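Local coordinates for putative short-chain dehydrogenase/reductase (Burkholderia xenovorans, PDB 5JY1), which binds NAD as a member of the short-chain dehydrogenase/reductase family and probably reduces a carbonyl substrate, possibly a 3-oxoacyl thioester, at residues 152-160 against 257-266; 192-201 against 224-235. All coordinates share one frame; numbering follows the deposited sequence.

In the fold
Following the chain through this Rossmann-fold dehydrogenase, residues 152-160 come first, just after strand 144-149. Helix 162-182 and strand 187-194 follow, and the end of that strand, in 192-201, opens contact 2. After helices 199-207 and 211-217 the chain returns as 224-235, which closes the loop of contact 2 and begins helix 227-239. Strand 250-253 then completes the sheet, and 257-266 comes back to 152-160, so the large loop of contact 1 encloses the smaller one of contact 2. Their centres lie about 17 Å apart, yet they touch where I152 N packs on A193 CB. Contact 1 ties the C-terminal tail to helix 153-156 and the loop after it; contact 2 ties strand to helix beside NAD.

Contact 1 (152-160 against 257-266)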
loop_
_atom_site.group_PDB
_atom_site.type_symbol
_atom_site.label_atom_id
_atom_site.label_comp_id
_atom_site.label_asym_id
_atom_site.label_seq_id
_atom_site.Cartn_x
_atom_site.Cartn_y
_atom_site.Cartn_z
ATOM N N ILE A 152 13.041 -2.549 1.338
ATOM C CA ILE A 152 11.994 -3.551 1.517
ATOM C C ILE A 152 11.896 -3.997 2.972
ATOM O O ILE A 152 10.829 -4.442 3.412
ATOM C CB ILE A 152 12.253 -4.745 0.568
ATOM C CG1 ILE A 152 11.086 -5.730 0.590
ATOM C CG2 ILE A 152 13.525 -5.478 0.963
ATOM C CD1 ILE A 152 11.230 -6.833 -0.420
ATOM N N ASP A 153 12.989 -3.871 3.741
ATOM C CA ASP A 153 12.948 -4.230 5.159
ATOM C C ASP A 153 11.920 -3.408 5.930
ATOM O O ASP A 153 11.393 -3.879 6.950
ATOM C CB ASP A 153 14.328 -4.044 5.799
ATOM C CG ASP A 153 15.334 -5.113 5.386
ATOM O OD1 ASP A 153 14.979 -6.080 4.666
ATOM O OD2 ASP A 153 16.493 -4.989 5.827
ATOM N N THR A 154 11.643 -2.169 5.491
ATOM C CA THR A 154 10.640 -1.345 6.167
ATOM C C THR A 154 9.243 -1.897 5.993
ATOM O O THR A 154 8.345 -1.525 6.757
ATOM C CB THR A 154 10.623 0.095 5.641
ATOM O OG1 THR A 154 10.110 0.105 4.296
ATOM C CG2 THR A 154 12.003 0.688 5.648
ATOM N N GLU A 155 9.035 -2.729 4.977
ATOM C CA GLU A 155 7.732 -3.288 4.668
ATOM C C GLU A 155 7.556 -4.699 5.211
ATOM O O GLU A 155 6.426 -5.096 5.528
ATOM C CB GLU A 155 7.521 -3.265 3.144
ATOM C CG GLU A 155 7.392 -1.836 2.623
ATOM C CD GLU A 155 7.782 -1.644 1.167
ATOM O OE1 GLU A 155 8.453 -2.526 0.589
ATOM O OE2 GLU A 155 7.441 -0.570 0.614
ATOM N N THR A 156 8.642 -5.459 5.341
ATOM C CA THR A 156 8.564 -6.778 5.957
ATOM C C THR A 156 8.827 -6.737 7.453
ATOM O O THR A 156 8.643 -7.759 8.122
ATOM C CB THR A 156 9.561 -7.759 5.319
ATOM O OG1 THR A 156 10.904 -7.343 5.619
ATOM C CG2 THR A 156 9.395 -7.809 3.809
ATOM N N GLY A 157 9.272 -5.594 7.986
ATOM C CA GLY A 157 9.717 -5.536 9.369
ATOM C C GLY A 157 10.861 -6.499 9.618
ATOM O O GLY A 157 10.836 -7.267 10.580
ATOM N N ALA A 158 11.867 -6.475 8.745
ATOM C CA ALA A 158 12.890 -7.513 8.753
ATOM C C ALA A 158 13.562 -7.631 10.118
ATOM O O ALA A 158 13.901 -6.627 10.753
ATOM C CB ALA A 158 13.939 -7.225 7.679
ATOM N N TRP A 159 13.743 -8.878 10.561
ATOM C CA TRP A 159 14.397 -9.169 11.832
ATOM C C TRP A 159 15.792 -8.554 11.885
ATOM O O TRP A 159 16.503 -8.481 10.878
ATOM C CB TRP A 159 14.536 -10.678 12.043
ATOM C CG TRP A 159 13.273 -11.443 12.314
ATOM C CD1 TRP A 159 12.284 -11.752 11.418
ATOM C CD2 TRP A 159 12.903 -12.067 13.553
ATOM N NE1 TRP A 159 11.309 -12.502 12.037
ATOM C CE2 TRP A 159 11.664 -12.709 13.345
ATOM C CE3 TRP A 159 13.492 -12.128 14.823
ATOM C CZ2 TRP A 159 11.001 -13.409 14.362
ATOM C CZ3 TRP A 159 12.829 -12.824 15.836
ATOM C CH2 TRP A 159 11.599 -13.460 15.593
ATOM N N LEU A 160 16.178 -8.120 13.087
ATOM C CA LEU A 160 17.516 -7.659 13.454
ATOM C C LEU A 160 17.835 -6.276 12.906
ATOM O O LEU A 160 18.949 -5.782 13.139
ATOM C CB LEU A 160 18.625 -8.633 13.007
ATOM C CG LEU A 160 18.450 -10.118 13.346
ATOM C CD1 LEU A 160 19.648 -10.936 12.873
ATOM C CD2 LEU A 160 18.226 -10.311 14.844
ATOM N N LEU A 257 11.528 -8.946 -5.755
ATOM C CA LEU A 257 11.530 -9.533 -4.410
ATOM C C LEU A 257 10.346 -9.070 -3.564
ATOM O O LEU A 257 9.848 -9.838 -2.731
ATOM C CB LEU A 257 12.847 -9.199 -3.693
ATOM C CG LEU A 257 13.035 -9.817 -2.298
ATOM C CD1 LEU A 257 13.192 -11.315 -2.396
ATOM C CD2 LEU A 257 14.216 -9.213 -1.554
ATOM N N HIS A 258 9.867 -7.839 -3.771
ATOM C CA HIS A 258 8.735 -7.330 -2.994
ATOM C C HIS A 258 7.491 -8.207 -3.111
ATOM O O HIS A 258 6.648 -8.197 -2.205
ATOM C CB HIS A 258 8.414 -5.899 -3.439
ATOM C CG HIS A 258 7.953 -5.813 -4.857
ATOM N ND1 HIS A 258 6.618 -5.784 -5.193
ATOM C CD2 HIS A 258 8.642 -5.788 -6.027
ATOM C CE1 HIS A 258 6.501 -5.758 -6.512
ATOM N NE2 HIS A 258 7.714 -5.759 -7.041
ATOM N N LEU A 259 7.360 -8.985 -4.195
ATOM C CA LEU A 259 6.179 -9.840 -4.329
ATOM C C LEU A 259 6.201 -10.997 -3.335
ATOM O O LEU A 259 5.296 -11.069 -2.485
ATOM C CB LEU A 259 6.026 -10.305 -5.784
ATOM C CG LEU A 259 5.615 -9.241 -6.805
ATOM C CD1 LEU A 259 5.692 -9.820 -8.234
ATOM C CD2 LEU A 259 4.219 -8.703 -6.519
ATOM N N PRO A 260 7.178 -11.923 -3.361
ATOM C CA PRO A 260 7.160 -12.999 -2.356
ATOM C C PRO A 260 7.622 -12.556 -0.980
ATOM O O PRO A 260 7.393 -13.292 -0.012
ATOM C CB PRO A 260 8.120 -14.048 -2.936
ATOM C CG PRO A 260 9.101 -13.228 -3.724
ATOM C CD PRO A 260 8.292 -12.102 -4.319
ATOM N N GLY A 261 8.267 -11.401 -0.863
ATOM C CA GLY A 261 8.871 -11.083 0.413
ATOM C C GLY A 261 10.053 -12.008 0.686
ATOM O O GLY A 261 10.650 -12.604 -0.222
ATOM N N TYR A 262 10.392 -12.111 1.970
ATOM C CA TYR A 262 11.434 -13.020 2.439
ATOM C C TYR A 262 11.271 -13.176 3.946
ATOM O O TYR A 262 10.966 -12.202 4.640
ATOM C CB TYR A 262 12.836 -12.488 2.107
ATOM C CG TYR A 262 12.981 -11.063 2.566
ATOM C CD1 TYR A 262 12.491 -10.022 1.789
ATOM C CD2 TYR A 262 13.549 -10.759 3.801
ATOM C CE1 TYR A 262 12.572 -8.725 2.211
ATOM C CE2 TYR A 262 13.638 -9.450 4.233
ATOM C CZ TYR A 262 13.146 -8.441 3.428
ATOM O OH TYR A 262 13.209 -7.134 3.828
ATOM N N ASN A 263 11.487 -14.385 4.446
ATOM C CA ASN A 263 11.409 -14.638 5.881
ATOM C C ASN A 263 12.799 -14.462 6.481
ATOM O O ASN A 263 13.723 -15.207 6.143
ATOM C CB ASN A 263 10.857 -16.040 6.151
ATOM C CG ASN A 263 10.539 -16.278 7.624
ATOM O OD1 ASN A 263 10.768 -15.413 8.470
ATOM N ND2 ASN A 263 9.994 -17.452 7.928
ATOM N N SER A 264 12.949 -13.473 7.363
ATOM C CA SER A 264 14.243 -13.124 7.938
ATOM C C SER A 264 14.430 -13.623 9.374
ATOM O O SER A 264 15.380 -13.205 10.047
ATOM C CB SER A 264 14.459 -11.603 7.871
ATOM O OG SER A 264 13.334 -10.878 8.363
ATOM N N ARG A 265 13.577 -14.527 9.854
ATOM C CA ARG A 265 13.769 -15.030 11.211
ATOM C C ARG A 265 15.109 -15.753 11.306
ATOM O O ARG A 265 15.379 -16.656 10.500
ATOM C CB ARG A 265 12.653 -15.980 11.638
ATOM C CG ARG A 265 12.847 -16.476 13.073
ATOM C CD ARG A 265 11.863 -17.584 13.470
ATOM N NE ARG A 265 10.486 -17.103 13.450
ATOM C CZ ARG A 265 9.591 -17.424 12.522
ATOM N NH1 ARG A 265 9.929 -18.249 11.535
ATOM N NH2 ARG A 265 8.358 -16.917 12.581
ATOM N N PRO A 266 15.978 -15.381 12.250
ATOM C CA PRO A 266 17.262 -16.084 12.386
ATOM C C PRO A 266 17.065 -17.553 12.741
ATOM O O PRO A 266 16.076 -17.940 13.366
ATOM C CB PRO A 266 17.966 -15.321 13.516
ATOM C CG PRO A 266 17.329 -13.972 13.524
ATOM C CD PRO A 266 15.891 -14.203 13.132
HETATM O O HOH W 1 11.451 -10.396 6.535
#
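The hydroxyl of S264 is gripped from two directions: W159 N donates to S264 OG over 3.0 Å at 157°, and water 1 bonds the same OG at 2.7 Å. This is where the C-terminal tail of the short-chain dehydrogenase fold returns past the last strand, 250-253, to the short helix 153-156. Water 1 also donates to Y262 O and bonds weakly to T156 OG1, linking the tail to that helix. With chi1 at 49°, S264 OG lies between its own N and carbonyl carbon and meets the W159 ring edge-on, in plane, 3.3 Å from CD1. R265 takes a face of that indole: R265 CA stands 3.5 Å from the centroid of the W159 five-membered ring, almost on its normal, a CH-pi contact. P266 CD packs 3.6 Å from W159 CE3, and P266 CG touches L160 CD1. The R265 guanidinium reaches on to A217 O of the second subunit. R265 N donates to N263 OD1, closing an Asx turn. At the other end, Y262 was modelled in two conformers. In the one described, its hydroxyl comes implausibly close to D153 OD1, so that placement is doubtful; D153 OD2 bonds H161. I152, with CG1 anti to its N (chi1 -173°), sends its delta methyl against the turn at 257-261, I152 CD1 reaching 3.6 Å from H258 CA and 4.0 Å from L257 CG.

Contact 2 (192-201 against 224-235); sequences IAPTAMGATF and SGDPEQDIGPAA. With NAD (nicotinamide-adenine-dinucleotide), chain E.
This is a strand-to-helix packing contact at the C-terminal end of an inner strand of the parallel Rossmann sheet, with NAD lodged against the turn that leaves the strand. Strand 192-194 and helix 227-235 run antiparallel, at 172°, their axes 10.2 Å apart at closest. The filling between them is aliphatic: I231 CD1 lies against P194 CB at 3.8 Å, I231 CG1 against A196 CB, and I192 CD1 reaches the backbone at A234 and A235. F149 and V253 of the flanking strands add to the same layer. Beyond the strand the two backbones draw together, the chain at G225 passing close beside A196, and M197 N donates to G225 O over 2.9 Å at 152°, tilted out of the carbonyl plane. M197 then folds over that carbonyl: the chain bends at chi3 (-71°), which carries M197 CE back to 3.3 Å from G225 O, while its CG sits over the centre of the F201 ring face. The helix begins with D226 as N-cap, D226 OD2 accepting from Q229 N at 2.8 Å. D230 OD2 in turn takes D226 N over 2.7 Å, and the other oxygen of D230 forms salt bridges with R223 and with R244 of the fourth subunit. On the cofactor side A196 N donates to NAD O7N over 3.0 Å, with a weak return bond from NAD N7N to A196 O. A199 N, in the first turn of helix 199-207, bonds phosphate oxygen O2A. The nicotinamide amide is thus met here by backbone groups of A196, a residue flanked by the bond from M197 to G225, so the position of the 224-235 chain probably contributes to holding A196 where its backbone meets the carboxamide.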
loop_
_atom_site.group_PDB
_atom_site.type_symbol
_atom_site.label_atom_id
_atom_site.label_comp_id
_atom_site.label_asym_id
_atom_site.label_seq_id
_atom_site.Cartn_x
_atom_site.Cartn_y
_atom_site.Cartn_z
ATOM N N ILE A 192 13.453 4.974 -3.903
ATOM C CA ILE A 192 13.722 3.652 -4.464
ATOM C C ILE A 192 14.045 2.695 -3.327
ATOM O O ILE A 192 14.801 3.040 -2.411
ATOM C CB ILE A 192 14.892 3.700 -5.469
ATOM C CG1 ILE A 192 14.485 4.473 -6.729
ATOM C CG2 ILE A 192 15.390 2.287 -5.795
ATOM C CD1 ILE A 192 15.643 4.680 -7.702
ATOM N N ALA A 193 13.473 1.492 -3.393
ATOM C CA ALA A 193 13.822 0.380 -2.511
ATOM C C ALA A 193 14.619 -0.629 -3.332
ATOM O O ALA A 193 14.040 -1.491 -4.014
ATOM C CB ALA A 193 12.567 -0.267 -1.915
ATOM N N PRO A 194 15.936 -0.548 -3.320
ATOM C CA PRO A 194 16.752 -1.403 -4.185
ATOM C C PRO A 194 17.240 -2.651 -3.472
ATOM O O PRO A 194 17.285 -2.691 -2.238
ATOM C CB PRO A 194 17.929 -0.484 -4.531
ATOM C CG PRO A 194 18.165 0.234 -3.179
ATOM C CD PRO A 194 16.763 0.421 -2.575
ATOM N N THR A 195 17.615 -3.677 -4.228
ATOM C CA THR A 195 18.529 -4.691 -3.723
ATOM C C THR A 195 19.627 -4.867 -4.755
ATOM O O THR A 195 19.362 -4.820 -5.959
ATOM C CB THR A 195 17.851 -6.041 -3.425
ATOM O OG1 THR A 195 17.385 -6.648 -4.640
ATOM C CG2 THR A 195 16.679 -5.844 -2.486
ATOM N N ALA A 196 20.859 -5.035 -4.286
ATOM C CA ALA A 196 21.974 -5.191 -5.214
ATOM C C ALA A 196 23.187 -5.733 -4.470
ATOM O O ALA A 196 23.224 -5.781 -3.237
ATOM C CB ALA A 196 22.315 -3.871 -5.911
ATOM N N MET A 197 24.190 -6.138 -5.250
ATOM C CA MET A 197 25.425 -6.706 -4.711
ATOM C C MET A 197 26.335 -5.562 -4.263
ATOM O O MET A 197 27.228 -5.109 -4.981
ATOM C CB MET A 197 26.083 -7.605 -5.753
ATOM C CG MET A 197 25.239 -8.839 -6.091
ATOM S SD MET A 197 25.891 -9.861 -7.437
ATOM C CE MET A 197 25.593 -8.785 -8.837
ATOM N N GLY A 198 26.075 -5.074 -3.050
ATOM C CA GLY A 198 26.887 -4.058 -2.414
ATOM C C GLY A 198 27.757 -4.630 -1.312
ATOM O O GLY A 198 28.023 -5.835 -1.255
ATOM N N ALA A 199 28.207 -3.743 -0.411
ATOM C CA ALA A 199 29.126 -4.168 0.644
ATOM C C ALA A 199 28.495 -5.226 1.543
ATOM O O ALA A 199 29.152 -6.208 1.913
ATOM C CB ALA A 199 29.584 -2.964 1.471
ATOM N N THR A 200 27.217 -5.051 1.895
ATOM C CA THR A 200 26.537 -6.028 2.740
ATOM C C THR A 200 26.425 -7.380 2.045
ATOM O O THR A 200 26.584 -8.430 2.682
ATOM C CB THR A 200 25.151 -5.509 3.128
ATOM O OG1 THR A 200 25.286 -4.281 3.855
ATOM C CG2 THR A 200 24.418 -6.526 3.996
ATOM N N PHE A 201 26.151 -7.373 0.735
ATOM C CA PHE A 201 25.975 -8.619 -0.006
ATOM C C PHE A 201 27.232 -9.478 0.054
ATOM O O PHE A 201 27.166 -10.687 0.311
ATOM C CB PHE A 201 25.605 -8.310 -1.460
ATOM C CG PHE A 201 25.405 -9.534 -2.317
ATOM C CD1 PHE A 201 26.488 -10.182 -2.897
ATOM C CD2 PHE A 201 24.129 -10.025 -2.560
ATOM C CE1 PHE A 201 26.306 -11.305 -3.681
ATOM C CE2 PHE A 201 23.938 -11.146 -3.351
ATOM C CZ PHE A 201 25.031 -11.786 -3.911
ATOM N N SER A 224 20.565 -11.823 -8.951
ATOM C CA SER A 224 20.921 -10.735 -8.046
ATOM C C SER A 224 21.183 -9.449 -8.824
ATOM O O SER A 224 21.560 -9.477 -10.001
ATOM C CB SER A 224 22.162 -11.106 -7.229
ATOM O OG SER A 224 21.969 -12.326 -6.531
ATOM N N GLY A 225 21.000 -8.315 -8.147
ATOM C CA GLY A 225 21.100 -7.022 -8.818
ATOM C C GLY A 225 22.531 -6.501 -8.909
ATOM O O GLY A 225 23.319 -6.596 -7.967
ATOM N N ASP A 226 22.862 -5.937 -10.085
ATOM C CA ASP A 226 24.125 -5.232 -10.278
ATOM C C ASP A 226 23.917 -3.747 -10.010
ATOM O O ASP A 226 23.005 -3.147 -10.591
ATOM C CB ASP A 226 24.656 -5.425 -11.690
ATOM C CG ASP A 226 25.939 -4.644 -11.939
ATOM O OD1 ASP A 226 26.971 -4.986 -11.320
ATOM O OD2 ASP A 226 25.911 -3.689 -12.748
ATOM N N PRO A 227 24.705 -3.133 -9.120
ATOM C CA PRO A 227 24.498 -1.702 -8.836
ATOM C C PRO A 227 24.370 -0.838 -10.083
ATOM O O PRO A 227 23.367 -0.133 -10.237
ATOM C CB PRO A 227 25.735 -1.346 -8.000
ATOM C CG PRO A 227 26.036 -2.615 -7.262
ATOM C CD PRO A 227 25.713 -3.737 -8.230
ATOM N N GLU A 228 25.339 -0.903 -10.997
ATOM C CA GLU A 228 25.326 0.025 -12.122
ATOM C C GLU A 228 24.285 -0.352 -13.171
ATOM O O GLU A 228 23.576 0.523 -13.680
ATOM C CB GLU A 228 26.710 0.111 -12.765
ATOM C CG GLU A 228 26.724 0.982 -14.013
ATOM C CD GLU A 228 28.125 1.324 -14.485
ATOM O OE1 GLU A 228 29.104 0.909 -13.822
ATOM O OE2 GLU A 228 28.240 2.016 -15.524
ATOM N N GLN A 229 24.165 -1.641 -13.507
ATOM C CA GLN A 229 23.299 -2.056 -14.609
ATOM C C GLN A 229 21.841 -2.191 -14.197
ATOM O O GLN A 229 20.950 -2.000 -15.030
ATOM C CB GLN A 229 23.773 -3.390 -15.196
ATOM C CG GLN A 229 24.992 -3.300 -16.092
ATOM C CD GLN A 229 25.303 -4.623 -16.768
ATOM O OE1 GLN A 229 24.439 -5.224 -17.412
ATOM N NE2 GLN A 229 26.533 -5.091 -16.612
ATOM N N ASP A 230 21.573 -2.529 -12.934
ATOM C CA ASP A 230 20.194 -2.762 -12.500
ATOM C C ASP A 230 19.601 -1.622 -11.683
ATOM O O ASP A 230 18.417 -1.320 -11.846
ATOM C CB ASP A 230 20.102 -4.062 -11.691
ATOM C CG ASP A 230 20.316 -5.293 -12.553
ATOM O OD1 ASP A 230 19.624 -5.407 -13.587
ATOM O OD2 ASP A 230 21.188 -6.124 -12.222
ATOM N N ILE A 231 20.372 -0.983 -10.801
ATOM C CA ILE A 231 19.826 0.123 -10.015
ATOM C C ILE A 231 20.035 1.454 -10.724
ATOM O O ILE A 231 19.136 2.300 -10.735
ATOM C CB ILE A 231 20.439 0.150 -8.595
ATOM C CG1 ILE A 231 20.458 -1.249 -7.967
ATOM C CG2 ILE A 231 19.681 1.147 -7.708
ATOM C CD1 ILE A 231 19.099 -1.950 -7.886
ATOM N N GLY A 232 21.213 1.637 -11.320
ATOM C CA GLY A 232 21.569 2.851 -12.026
ATOM C C GLY A 232 20.481 3.411 -12.929
ATOM O O GLY A 232 20.124 4.586 -12.832
ATOM N N PRO A 233 19.933 2.594 -13.837
ATOM C CA PRO A 233 18.932 3.142 -14.766
ATOM C C PRO A 233 17.637 3.554 -14.096
ATOM O O PRO A 233 16.959 4.457 -14.602
ATOM C CB PRO A 233 18.718 1.992 -15.765
ATOM C CG PRO A 233 19.991 1.203 -15.693
ATOM C CD PRO A 233 20.348 1.238 -14.239
ATOM N N ALA A 234 17.268 2.930 -12.974
ATOM C CA ALA A 234 16.091 3.394 -12.243
ATOM C C ALA A 234 16.350 4.763 -11.625
ATOM O O ALA A 234 15.473 5.636 -11.624
ATOM C CB ALA A 234 15.708 2.377 -11.166
ATOM N N ALA A 235 17.556 4.966 -11.102
ATOM C CA ALA A 235 17.942 6.289 -10.632
ATOM C C ALA A 235 17.953 7.302 -11.773
ATOM O O ALA A 235 17.516 8.446 -11.601
ATOM C CB ALA A 235 19.313 6.218 -9.963
HETATM P PA NAD E . 27.333 0.361 0.994
HETATM O O1A NAD E . 27.598 -0.037 2.414
HETATM O O2A NAD E . 27.902 -0.613 -0.027
HETATM O O5B NAD E . 27.916 1.896 0.685
HETATM C C5B NAD E . 27.670 2.853 1.656
HETATM C C4B NAD E . 28.464 4.164 1.262
HETATM O O4B NAD E . 28.148 5.097 2.095
HETATM C C3B NAD E . 29.995 3.892 1.466
HETATM O O3B NAD E . 30.711 4.339 0.355
HETATM C C2B NAD E . 30.318 4.689 2.707
HETATM O O2B NAD E . 31.787 5.030 2.768
HETATM C C1B NAD E . 29.544 5.749 2.558
HETATM N N9A NAD E . 29.341 6.434 3.822
HETATM C C8A NAD E . 29.188 5.855 5.015
HETATM N N7A NAD E . 29.035 6.808 5.912
HETATM C C5A NAD E . 29.094 7.982 5.277
HETATM C C6A NAD E . 28.999 9.288 5.761
HETATM N N6A NAD E . 28.796 9.907 7.063
HETATM N N1A NAD E . 29.089 10.303 4.923
HETATM C C2A NAD E . 29.277 10.065 3.582
HETATM N N3A NAD E . 29.379 8.802 3.103
HETATM C C4A NAD E . 29.279 7.754 3.981
HETATM O O3 NAD E . 25.699 0.498 0.810
HETATM P PN NAD E . 24.744 -0.130 -0.355
HETATM O O1N NAD E . 24.544 -1.613 -0.086
HETATM O O2N NAD E . 25.299 0.062 -1.779
HETATM O O5D NAD E . 23.271 0.608 -0.188
HETATM C C5D NAD E . 23.123 1.957 -0.630
HETATM C C4D NAD E . 21.682 2.470 -0.302
HETATM O O4D NAD E . 20.774 1.574 -0.684
HETATM C C3D NAD E . 21.538 2.598 1.218
HETATM O O3D NAD E . 20.762 3.649 1.545
HETATM C C2D NAD E . 20.843 1.273 1.614
HETATM O O2D NAD E . 20.199 1.483 2.938
HETATM C C1D NAD E . 19.989 1.075 0.631
HETATM N N1N NAD E . 19.646 -0.328 0.454
HETATM C C2N NAD E . 20.505 -1.185 -0.160
HETATM C C3N NAD E . 20.175 -2.532 -0.326
HETATM C C7N NAD E . 21.124 -3.494 -1.003
HETATM O O7N NAD E . 20.755 -4.618 -1.308
HETATM N N7N NAD E . 22.449 -3.105 -1.286
HETATM C C4N NAD E . 18.970 -2.993 0.139
HETATM C C5N NAD E . 18.112 -2.145 0.744
HETATM C C6N NAD E . 18.447 -0.792 0.902
#